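Local coordinates for protein glycoside Hydrolase (Bacteroides uniformis, PDB 5TA0) that probably cleaves agarose-type galactan chains, binding neoagaro-oligosaccharides built of galactose and 3,6-anhydrogalactose in a pocket of its barrel domain, at residues F278-D289 and L321-D332. Numbering follows the deposited sequence. Where two conformers were deposited one is given.
Sequences FTIHLYDFPCKD and LMISQYSAQTHD. With GAL (beta-D-galactopyranose), chain C; AAL (3,6-anhydro-alpha-L-galactopyranose), chain B; GAL (beta-D-galactopyranose), chain D; SO4 (sulfate ion), chain E.
His281 and Gln325 both set CG beside the backbone N, anti to the carbonyl carbon (chi1 -65° and -66°), which carries the glutamine chain across the imidazole. The two segments follow adjacent parallel strands of the beta/alpha barrel, the second broken near Gln325, joined as a beta-alpha-beta unit through helix 298-315. Gln325, probably the engineered glutamine of this glutamate-to-glutamine variant, places CB 3.6 Å from the centroid of the His281 ring, a CH-pi contact over its face. At the ring edge, His281 NE2 donates in plane to Ser324 OG at 2.8 Å, while ND1 is hydrogen-bonded to Glu203; histidine suits a site needing a flat face and two polar edge atoms. Replacing His281 by alanine would take away the donor to Ser324 OG and the partner of Glu203, and would probably leave the Gln325 side chain freer to turn. Ser324 OG and Thr279 OG1 share Glu199 as a partner, so small hydroxyl residues fit this polar interior.

Backbone bonds run between the segments from Met322 N to Phe278 O (2.7 Å) as far as Gln329 N to Asp284 O (2.9 Å). On the other face, branched aliphatic groups suit the apolar packing, with Leu282 CD1 against Ile323 CG2 at 4.0 Å.

Further along both segments, residues line the glycan pocket. The His331 edge points CE1 at the face of Phe285 in a T-shaped stack, planes 85° apart, and Lys288 CG covers one imidazole face while Gln329 CG lies over the other. Thus held, His331 NE2 donates to O4 of the chain C galactose at 2.9 Å. Gln329, extended beyond CG, uses both amide ends: OE1 accepts from that same O4, and NE2 donates to O3. At the edge of the His331 ring, in its plane, water 1 accepts from Cys287 N and donates to Gln329 O at 2.7 Å.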
ATOM      1  N   PHE A 278      -8.118   8.048   2.894  1.00  6.26           N
ATOM      2  CA  PHE A 278      -6.762   8.545   3.136  1.00  6.64           C
ATOM      3  C   PHE A 278      -5.833   7.852   2.169  1.00  6.59           C
ATOM      4  O   PHE A 278      -6.096   6.708   1.777  1.00  6.82           O
ATOM      5  CB  PHE A 278      -6.356   8.303   4.579  1.00  6.89           C
ATOM      6  CG  PHE A 278      -7.059   9.193   5.578  1.00  7.19           C
ATOM      7  CD1 PHE A 278      -7.651  10.412   5.212  1.00  7.60           C
ATOM      8  CD2 PHE A 278      -7.158   8.814   6.913  1.00  7.34           C
ATOM      9  CE1 PHE A 278      -8.260  11.227   6.171  1.00  8.03           C
ATOM     10  CE2 PHE A 278      -7.757   9.614   7.844  1.00  7.48           C
ATOM     11  CZ  PHE A 278      -8.322  10.822   7.489  1.00  7.58           C
ATOM     12  N   THR A 279      -4.756   8.525   1.784  1.00  6.39           N
ATOM     13  CA  THR A 279      -3.820   7.960   0.833  1.00  6.60           C
ATOM     14  C   THR A 279      -2.384   8.355   1.174  1.00  6.48           C
ATOM     15  O   THR A 279      -2.116   9.538   1.525  1.00  6.27           O
ATOM     16  CB  THR A 279      -4.212   8.302  -0.622  1.00  7.07           C
ATOM     17  OG1 THR A 279      -3.203   7.774  -1.496  1.00  8.16           O
ATOM     18  CG2 THR A 279      -4.365   9.776  -0.845  1.00  7.37           C
ATOM     19  N   ILE A 280      -1.493   7.360   1.113  1.00  6.33           N
ATOM     20  CA  ILE A 280      -0.075   7.511   1.396  1.00  6.55           C
ATOM     21  C   ILE A 280       0.731   6.715   0.394  1.00  6.69           C
ATOM     22  O   ILE A 280       0.206   5.836  -0.294  1.00  6.66           O
ATOM     23  CB  ILE A 280       0.293   7.083   2.820  1.00  6.98           C
ATOM     24  CG1 ILE A 280      -0.007   5.592   3.067  1.00  7.18           C
ATOM     25  CG2 ILE A 280      -0.416   7.953   3.849  1.00  7.17           C
ATOM     26  CD1 ILE A 280       0.367   5.094   4.455  1.00  7.28           C
ATOM     27  N   HIS A 281       2.022   7.016   0.315  1.00  6.60           N
ATOM     28  CA  HIS A 281       3.011   6.206  -0.375  1.00  6.71           C
ATOM     29  C   HIS A 281       3.950   5.575   0.616  1.00  6.56           C
ATOM     30  O   HIS A 281       4.276   6.172   1.616  1.00  7.24           O
ATOM     31  CB  HIS A 281       3.767   7.077  -1.376  1.00  6.92           C
ATOM     32  CG  HIS A 281       2.886   7.588  -2.469  1.00  7.21           C
ATOM     33  ND1 HIS A 281       3.282   8.553  -3.367  1.00  7.55           N
ATOM     34  CD2 HIS A 281       1.616   7.255  -2.810  1.00  7.53           C
ATOM     35  CE1 HIS A 281       2.301   8.791  -4.224  1.00  7.75           C
ATOM     36  NE2 HIS A 281       1.291   8.000  -3.918  1.00  7.63           N
ATOM     37  N   LEU A 282       4.375   4.341   0.348  1.00  6.50           N
ATOM     38  CA  LEU A 282       5.249   3.592   1.284  1.00  6.76           C
ATOM     39  C   LEU A 282       6.417   2.977   0.533  1.00  7.04           C
ATOM     40  O   LEU A 282       6.245   2.002  -0.215  1.00  7.00           O
ATOM     41  CB  LEU A 282       4.444   2.510   2.014  1.00  6.80           C
ATOM     42  CG  LEU A 282       3.434   3.032   3.023  1.00  7.17           C
ATOM     43  CD1 LEU A 282       2.519   1.906   3.452  1.00  7.44           C
ATOM     44  CD2 LEU A 282       4.118   3.679   4.221  1.00  7.36           C
ATOM     45  N   TYR A 283       7.606   3.514   0.774  0.50  6.73           N
ATOM     46  CA  TYR A 283       8.801   3.010   0.130  0.50  6.80           C
ATOM     47  C   TYR A 283       9.860   2.585   1.134  0.50  7.12           C
ATOM     48  O   TYR A 283      10.238   3.336   2.044  0.50  7.16           O
ATOM     49  CB  TYR A 283       9.370   4.065  -0.777  0.50  6.59           C
ATOM     50  CG  TYR A 283       8.629   4.251  -2.068  0.50  6.32           C
ATOM     51  CD1 TYR A 283       8.712   3.320  -3.073  0.50  6.22           C
ATOM     52  CD2 TYR A 283       7.900   5.386  -2.302  0.50  6.13           C
ATOM     53  CE1 TYR A 283       8.075   3.513  -4.279  0.50  6.07           C
ATOM     54  CE2 TYR A 283       7.268   5.596  -3.507  0.50  6.08           C
ATOM     55  CZ  TYR A 283       7.352   4.652  -4.497  0.50  6.11           C
ATOM     56  OH  TYR A 283       6.739   4.886  -5.719  0.50  6.08           O
ATOM     57  N   ASP A 284      10.348   1.368   0.940  1.00  7.47           N
ATOM     58  CA  ASP A 284      11.560   0.893   1.609  1.00  7.75           C
ATOM     59  C   ASP A 284      12.757   1.592   0.976  1.00  8.10           C
ATOM     60  O   ASP A 284      12.745   1.918  -0.210  1.00  7.99           O
ATOM     61  CB  ASP A 284      11.739  -0.611   1.366  1.00  7.83           C
ATOM     62  CG  ASP A 284      10.841  -1.491   2.245  1.00  7.49           C
ATOM     63  OD1 ASP A 284      10.428  -1.064   3.346  1.00  7.62           O
ATOM     64  OD2 ASP A 284      10.610  -2.645   1.831  1.00  7.98           O
ATOM     65  N   PHE A 285      13.782   1.785   1.788  1.00  8.65           N
ATOM     66  CA  PHE A 285      15.087   2.292   1.310  1.00  8.98           C
ATOM     67  C   PHE A 285      16.163   1.204   1.480  1.00  9.14           C
ATOM     68  O   PHE A 285      16.921   1.208   2.463  1.00  9.78           O
ATOM     69  CB  PHE A 285      15.538   3.562   2.052  1.00  9.39           C
ATOM     70  CG  PHE A 285      14.745   4.824   1.782  1.00  9.68           C
ATOM     71  CD1 PHE A 285      13.762   4.941   0.821  1.00 10.10           C
ATOM     72  CD2 PHE A 285      15.062   5.959   2.518  1.00 10.75           C
ATOM     73  CE1 PHE A 285      13.117   6.158   0.610  1.00 10.03           C
ATOM     74  CE2 PHE A 285      14.416   7.167   2.332  1.00 10.77           C
ATOM     75  CZ  PHE A 285      13.449   7.264   1.362  1.00 10.77           C
ATOM     76  N   PRO A 286      16.266   0.266   0.532  1.00  8.99           N
ATOM     77  CA  PRO A 286      17.292  -0.791   0.656  1.00  9.69           C
ATOM     78  C   PRO A 286      18.723  -0.339   0.436  1.00 10.51           C
ATOM     79  O   PRO A 286      19.632  -1.088   0.793  1.00 11.47           O
ATOM     80  CB  PRO A 286      16.888  -1.794  -0.419  1.00  9.48           C
ATOM     81  CG  PRO A 286      16.162  -0.952  -1.434  1.00  9.22           C
ATOM     82  CD  PRO A 286      15.392   0.035  -0.634  1.00  9.08           C
ATOM     83  N   CYS A 287      18.939   0.836  -0.125  1.00 10.71           N
ATOM     84  CA  CYS A 287      20.301   1.259  -0.484  1.00 11.02           C
ATOM     85  C   CYS A 287      20.369   2.772  -0.656  1.00 11.01           C
ATOM     86  O   CYS A 287      20.343   3.281  -1.770  1.00 10.78           O
ATOM     87  CB  CYS A 287      20.751   0.537  -1.751  1.00 12.03           C
ATOM     88  SG  CYS A 287      19.655   0.693  -3.166  1.00 13.22           S
ATOM     89  N   LYS A 288      20.402   3.469   0.471  1.00 12.33           N
ATOM     90  CA  LYS A 288      20.537   4.924   0.482  1.00 13.99           C
ATOM     91  C   LYS A 288      21.894   5.246   1.079  1.00 15.35           C
ATOM     92  O   LYS A 288      22.082   5.186   2.302  1.00 15.50           O
ATOM     93  CB  LYS A 288      19.417   5.589   1.275  1.00 15.28           C
ATOM     94  CG  LYS A 288      19.432   7.110   1.179  1.00 17.05           C
ATOM     95  CD  LYS A 288      18.241   7.725   1.876  1.00 19.02           C
ATOM     96  CE  LYS A 288      18.191   9.224   1.695  1.00 21.70           C
ATOM     97  NZ  LYS A 288      19.262   9.925   2.450  1.00 23.21           N
ATOM     98  N   ASP A 289      22.846   5.540   0.199  1.00 17.23           N
ATOM     99  CA  ASP A 289      24.256   5.732   0.594  1.00 19.43           C
ATOM    100  C   ASP A 289      24.748   4.540   1.433  1.00 19.39           C
ATOM    101  O   ASP A 289      25.370   4.723   2.497  1.00 20.18           O
ATOM    102  CB  ASP A 289      24.448   7.049   1.361  1.00 22.28           C
ATOM    103  CG  ASP A 289      24.038   8.268   0.558  1.00 25.14           C
ATOM    104  OD1 ASP A 289      24.440   8.387  -0.623  1.00 28.26           O
ATOM    105  OD2 ASP A 289      23.330   9.124   1.128  1.00 30.26           O
ATOM    106  N   LEU A 321      -8.043   3.274   3.607  1.00  7.59           N
ATOM    107  CA  LEU A 321      -6.671   3.678   3.296  1.00  7.30           C
ATOM    108  C   LEU A 321      -6.272   3.180   1.906  1.00  7.05           C
ATOM    109  O   LEU A 321      -6.435   1.975   1.594  1.00  7.37           O
ATOM    110  CB  LEU A 321      -5.695   3.132   4.332  1.00  7.59           C
ATOM    111  CG  LEU A 321      -4.213   3.508   4.167  1.00  7.91           C
ATOM    112  CD1 LEU A 321      -3.999   5.003   4.359  1.00  8.20           C
ATOM    113  CD2 LEU A 321      -3.340   2.721   5.135  1.00  8.49           C
ATOM    114  N   MET A 322      -5.745   4.083   1.098  1.00  6.77           N
ATOM    115  CA  MET A 322      -5.159   3.781  -0.184  1.00  6.52           C
ATOM    116  C   MET A 322      -3.648   3.914  -0.087  1.00  6.67           C
ATOM    117  O   MET A 322      -3.141   4.848   0.536  1.00  6.51           O
ATOM    118  CB  MET A 322      -5.678   4.779  -1.210  1.00  6.59           C
ATOM    119  CG  MET A 322      -4.949   4.760  -2.541  1.00  6.99           C
ATOM    120  SD  MET A 322      -5.616   5.924  -3.752  1.00  7.41           S
ATOM    121  CE  MET A 322      -7.197   5.149  -4.082  1.00  7.90           C
ATOM    122  N   ILE A 323      -2.937   2.993  -0.715  1.00  6.63           N
ATOM    123  CA  ILE A 323      -1.480   3.101  -0.886  1.00  6.96           C
ATOM    124  C   ILE A 323      -1.235   3.169  -2.384  1.00  6.77           C
ATOM    125  O   ILE A 323      -1.118   2.154  -3.064  1.00  6.92           O
ATOM    126  CB  ILE A 323      -0.700   1.980  -0.163  1.00  7.88           C
ATOM    127  CG1 ILE A 323      -1.139   1.848   1.311  1.00  8.72           C
ATOM    128  CG2 ILE A 323       0.783   2.289  -0.175  1.00  7.93           C
ATOM    129  CD1 ILE A 323      -2.184   0.800   1.533  1.00  9.45           C
ATOM    130  N   SER A 324      -1.194   4.393  -2.943  1.00  6.47           N
ATOM    131  CA  SER A 324      -1.241   4.509  -4.387  1.00  6.62           C
ATOM    132  C   SER A 324       0.109   4.328  -5.093  1.00  6.46           C
ATOM    133  O   SER A 324       0.142   4.235  -6.311  1.00  6.81           O
ATOM    134  CB  SER A 324      -1.874   5.813  -4.825  1.00  6.53           C
ATOM    135  OG  SER A 324      -1.265   6.935  -4.241  1.00  7.12           O
ATOM    136  N   GLN A 325       1.182   4.301  -4.310  1.00  6.71           N
ATOM    137  CA  GLN A 325       2.533   3.900  -4.767  1.00  7.10           C
ATOM    138  C   GLN A 325       3.242   3.207  -3.621  1.00  7.11           C
ATOM    139  O   GLN A 325       3.300   3.773  -2.528  1.00  7.45           O
ATOM    140  CB  GLN A 325       3.402   5.092  -5.163  1.00  7.75           C
ATOM    141  CG  GLN A 325       2.945   5.872  -6.395  1.00  8.48           C
ATOM    142  CD  GLN A 325       3.805   7.094  -6.679  1.00  9.92           C
ATOM    143  OE1 GLN A 325       5.009   7.163  -6.289  1.00 13.07           O
ATOM    144  NE2 GLN A 325       3.233   8.049  -7.369  1.00 10.59           N
ATOM    145  N   TYR A 326       3.798   2.030  -3.866  1.00  7.00           N
ATOM    146  CA  TYR A 326       4.644   1.379  -2.865  1.00  7.28           C
ATOM    147  C   TYR A 326       5.647   0.468  -3.528  1.00  7.85           C
ATOM    148  O   TYR A 326       5.455   0.044  -4.660  1.00  7.94           O
ATOM    149  CB  TYR A 326       3.821   0.607  -1.844  1.00  7.10           C
ATOM    150  CG  TYR A 326       3.198  -0.707  -2.272  1.00  6.90           C
ATOM    151  CD1 TYR A 326       3.855  -1.913  -2.041  1.00  6.83           C
ATOM    152  CD2 TYR A 326       1.912  -0.762  -2.817  1.00  7.08           C
ATOM    153  CE1 TYR A 326       3.286  -3.129  -2.361  1.00  6.80           C
ATOM    154  CE2 TYR A 326       1.332  -1.990  -3.169  1.00  7.07           C
ATOM    155  CZ  TYR A 326       2.003  -3.159  -2.900  1.00  6.83           C
ATOM    156  OH  TYR A 326       1.459  -4.404  -3.168  1.00  7.41           O
ATOM    157  N   SER A 327       6.690   0.191  -2.757  1.00  8.82           N
ATOM    158  CA  SER A 327       7.716  -0.872  -2.938  1.00  9.98           C
ATOM    159  C   SER A 327       9.035  -0.326  -2.398  1.00  9.26           C
ATOM    160  O   SER A 327       9.108  -0.114  -1.196  1.00 10.10           O
ATOM    161  CB  SER A 327       7.793  -1.541  -4.321  1.00 11.12           C
ATOM    162  OG  SER A 327       8.242  -0.636  -5.293  1.00 12.29           O
ATOM    163  N   ALA A 328      10.051  -0.180  -3.248  1.00  9.24           N
ATOM    164  CA  ALA A 328      11.356   0.348  -2.806  1.00  9.60           C
ATOM    165  C   ALA A 328      11.741   1.545  -3.662  1.00 10.22           C
ATOM    166  O   ALA A 328      11.393   1.629  -4.854  1.00 11.80           O
ATOM    167  CB  ALA A 328      12.430  -0.720  -2.919  1.00  9.88           C
ATOM    168  N   GLN A 329      12.455   2.475  -3.046  1.00  9.68           N
ATOM    169  CA  GLN A 329      13.197   3.486  -3.776  1.00 10.31           C
ATOM    170  C   GLN A 329      14.651   3.050  -3.689  1.00  9.72           C
ATOM    171  O   GLN A 329      15.137   2.821  -2.589  1.00 10.77           O
ATOM    172  CB  GLN A 329      12.982   4.861  -3.158  1.00 11.55           C
ATOM    173  CG  GLN A 329      13.811   5.926  -3.839  1.00 13.26           C
ATOM    174  CD  GLN A 329      13.413   7.341  -3.533  1.00 14.95           C
ATOM    175  OE1 GLN A 329      12.586   7.610  -2.650  1.00 15.69           O
ATOM    176  NE2 GLN A 329      14.053   8.283  -4.266  1.00 16.09           N
ATOM    177  N   THR A 330      15.324   2.981  -4.825  1.00  9.65           N
ATOM    178  CA  THR A 330      16.653   2.357  -4.906  1.00 10.06           C
ATOM    179  C   THR A 330      17.750   3.412  -5.177  1.00  9.84           C
ATOM    180  O   THR A 330      18.372   3.406  -6.216  1.00 10.80           O
ATOM    181  CB  THR A 330      16.679   1.238  -5.968  1.00  9.89           C
ATOM    182  OG1 THR A 330      16.323   1.756  -7.247  1.00 10.43           O
ATOM    183  CG2 THR A 330      15.715   0.091  -5.605  1.00  9.96           C
ATOM    184  N   HIS A 331      17.992   4.280  -4.210  1.00 10.66           N
ATOM    185  CA  HIS A 331      18.824   5.493  -4.441  1.00 10.95           C
ATOM    186  C   HIS A 331      20.164   5.163  -5.085  1.00 11.24           C
ATOM    187  O   HIS A 331      20.538   5.775  -6.067  1.00 10.96           O
ATOM    188  CB  HIS A 331      19.146   6.199  -3.150  1.00 11.59           C
ATOM    189  CG  HIS A 331      17.948   6.688  -2.426  1.00 11.96           C
ATOM    190  ND1 HIS A 331      17.193   5.868  -1.620  1.00 12.40           N
ATOM    191  CD2 HIS A 331      17.371   7.904  -2.380  1.00 12.57           C
ATOM    192  CE1 HIS A 331      16.189   6.562  -1.118  1.00 12.64           C
ATOM    193  NE2 HIS A 331      16.265   7.797  -1.572  1.00 12.94           N
ATOM    194  N   ASP A 332      20.861   4.184  -4.515  1.00 10.98           N
ATOM    195  CA  ASP A 332      22.223   3.873  -4.981  1.00 11.51           C
ATOM    196  C   ASP A 332      22.250   3.264  -6.370  1.00 11.88           C
ATOM    197  O   ASP A 332      23.331   3.142  -6.964  1.00 12.87           O
ATOM    198  CB  ASP A 332      22.956   2.951  -3.991  1.00 11.98           C
ATOM    199  CG  ASP A 332      23.209   3.606  -2.620  1.00 12.41           C
ATOM    200  OD1 ASP A 332      23.028   4.822  -2.476  1.00 13.37           O
ATOM    201  OD2 ASP A 332      23.560   2.865  -1.675  1.00 13.50           O
TER
HETATM  202  C1  GAL C   1      16.816  11.767  -1.430  1.00 22.38           C
HETATM  203  C2  GAL C   1      16.092  11.401  -2.708  1.00 21.70           C
HETATM  204  C3  GAL C   1      14.596  11.681  -2.602  1.00 20.38           C
HETATM  205  C4  GAL C   1      14.024  11.076  -1.327  1.00 19.86           C
HETATM  206  C5  GAL C   1      14.834  11.554  -0.129  1.00 21.07           C
HETATM  207  C6  GAL C   1      14.266  11.037   1.178  1.00 21.53           C
HETATM  208  O1  GAL C   1      18.206  11.392  -1.477  1.00 25.69           O
HETATM  209  O2  GAL C   1      16.593  12.157  -3.809  1.00 24.04           O
HETATM  210  O3  GAL C   1      14.012  11.143  -3.793  1.00 20.87           O
HETATM  211  O4  GAL C   1      14.070   9.642  -1.375  1.00 17.90           O
HETATM  212  O5  GAL C   1      16.188  11.115  -0.315  1.00 22.45           O
HETATM  213  O6  GAL C   1      15.032  11.539   2.276  1.00 22.75           O
HETATM  214  C1  AAL B   2      12.730  11.677  -4.132  1.00 20.77           C
HETATM  215  C2  AAL B   2      12.681  11.807  -5.654  1.00 21.83           C
HETATM  216  C3  AAL B   2      11.240  11.970  -6.066  1.00 21.13           C
HETATM  217  C4  AAL B   2      10.417  10.786  -5.643  1.00 21.49           C
HETATM  218  C5  AAL B   2      10.358  11.065  -4.168  1.00 20.39           C
HETATM  219  C6  AAL B   2       9.997  12.531  -4.149  1.00 19.54           C
HETATM  220  O2  AAL B   2      13.231  10.644  -6.287  1.00 22.06           O
HETATM  221  O3  AAL B   2      10.668  13.059  -5.315  1.00 20.95           O
HETATM  222  O4  AAL B   2       9.124  10.921  -6.186  1.00 23.12           O
HETATM  223  O5  AAL B   2      11.668  10.839  -3.643  1.00 18.88           O
HETATM  224  C1  GAL D   3       8.767   9.850  -7.062  1.00 21.92           C
HETATM  225  C2  GAL D   3       7.386  10.251  -7.557  1.00 21.69           C
HETATM  226  C3  GAL D   3       6.948   9.546  -8.829  1.00 21.98           C
HETATM  227  C4  GAL D   3       8.099   9.271  -9.790  1.00 23.58           C
HETATM  228  C5  GAL D   3       9.320   8.729  -9.099  1.00 23.51           C
HETATM  229  C6  GAL D   3      10.530   8.467 -10.015  1.00 24.53           C
HETATM  230  O2  GAL D   3       6.420   9.950  -6.560  1.00 20.73           O
HETATM  231  O3  GAL D   3       6.027  10.477  -9.417  1.00 21.27           O
HETATM  232  O4  GAL D   3       8.428  10.510 -10.446  1.00 24.18           O
HETATM  233  O5  GAL D   3       9.696   9.719  -8.142  1.00 23.29           O
HETATM  234  O6  GAL D   3      10.281   7.462 -11.014  1.00 23.51           O
HETATM  235  S   SO4 E 702      16.853   9.433  -6.513  1.00 37.29           S
HETATM  236  O1  SO4 E 702      16.088   8.194  -6.248  1.00 37.09           O
HETATM  237  O2  SO4 E 702      16.110  10.612  -5.984  1.00 37.72           O
HETATM  238  O3  SO4 E 702      17.020   9.589  -7.978  1.00 38.42           O
HETATM  239  O4  SO4 E 702      18.171   9.318  -5.840  1.00 40.35           O
HETATM  240  O   HOH W   1      17.276   3.055  -0.915  1.00  9.78           O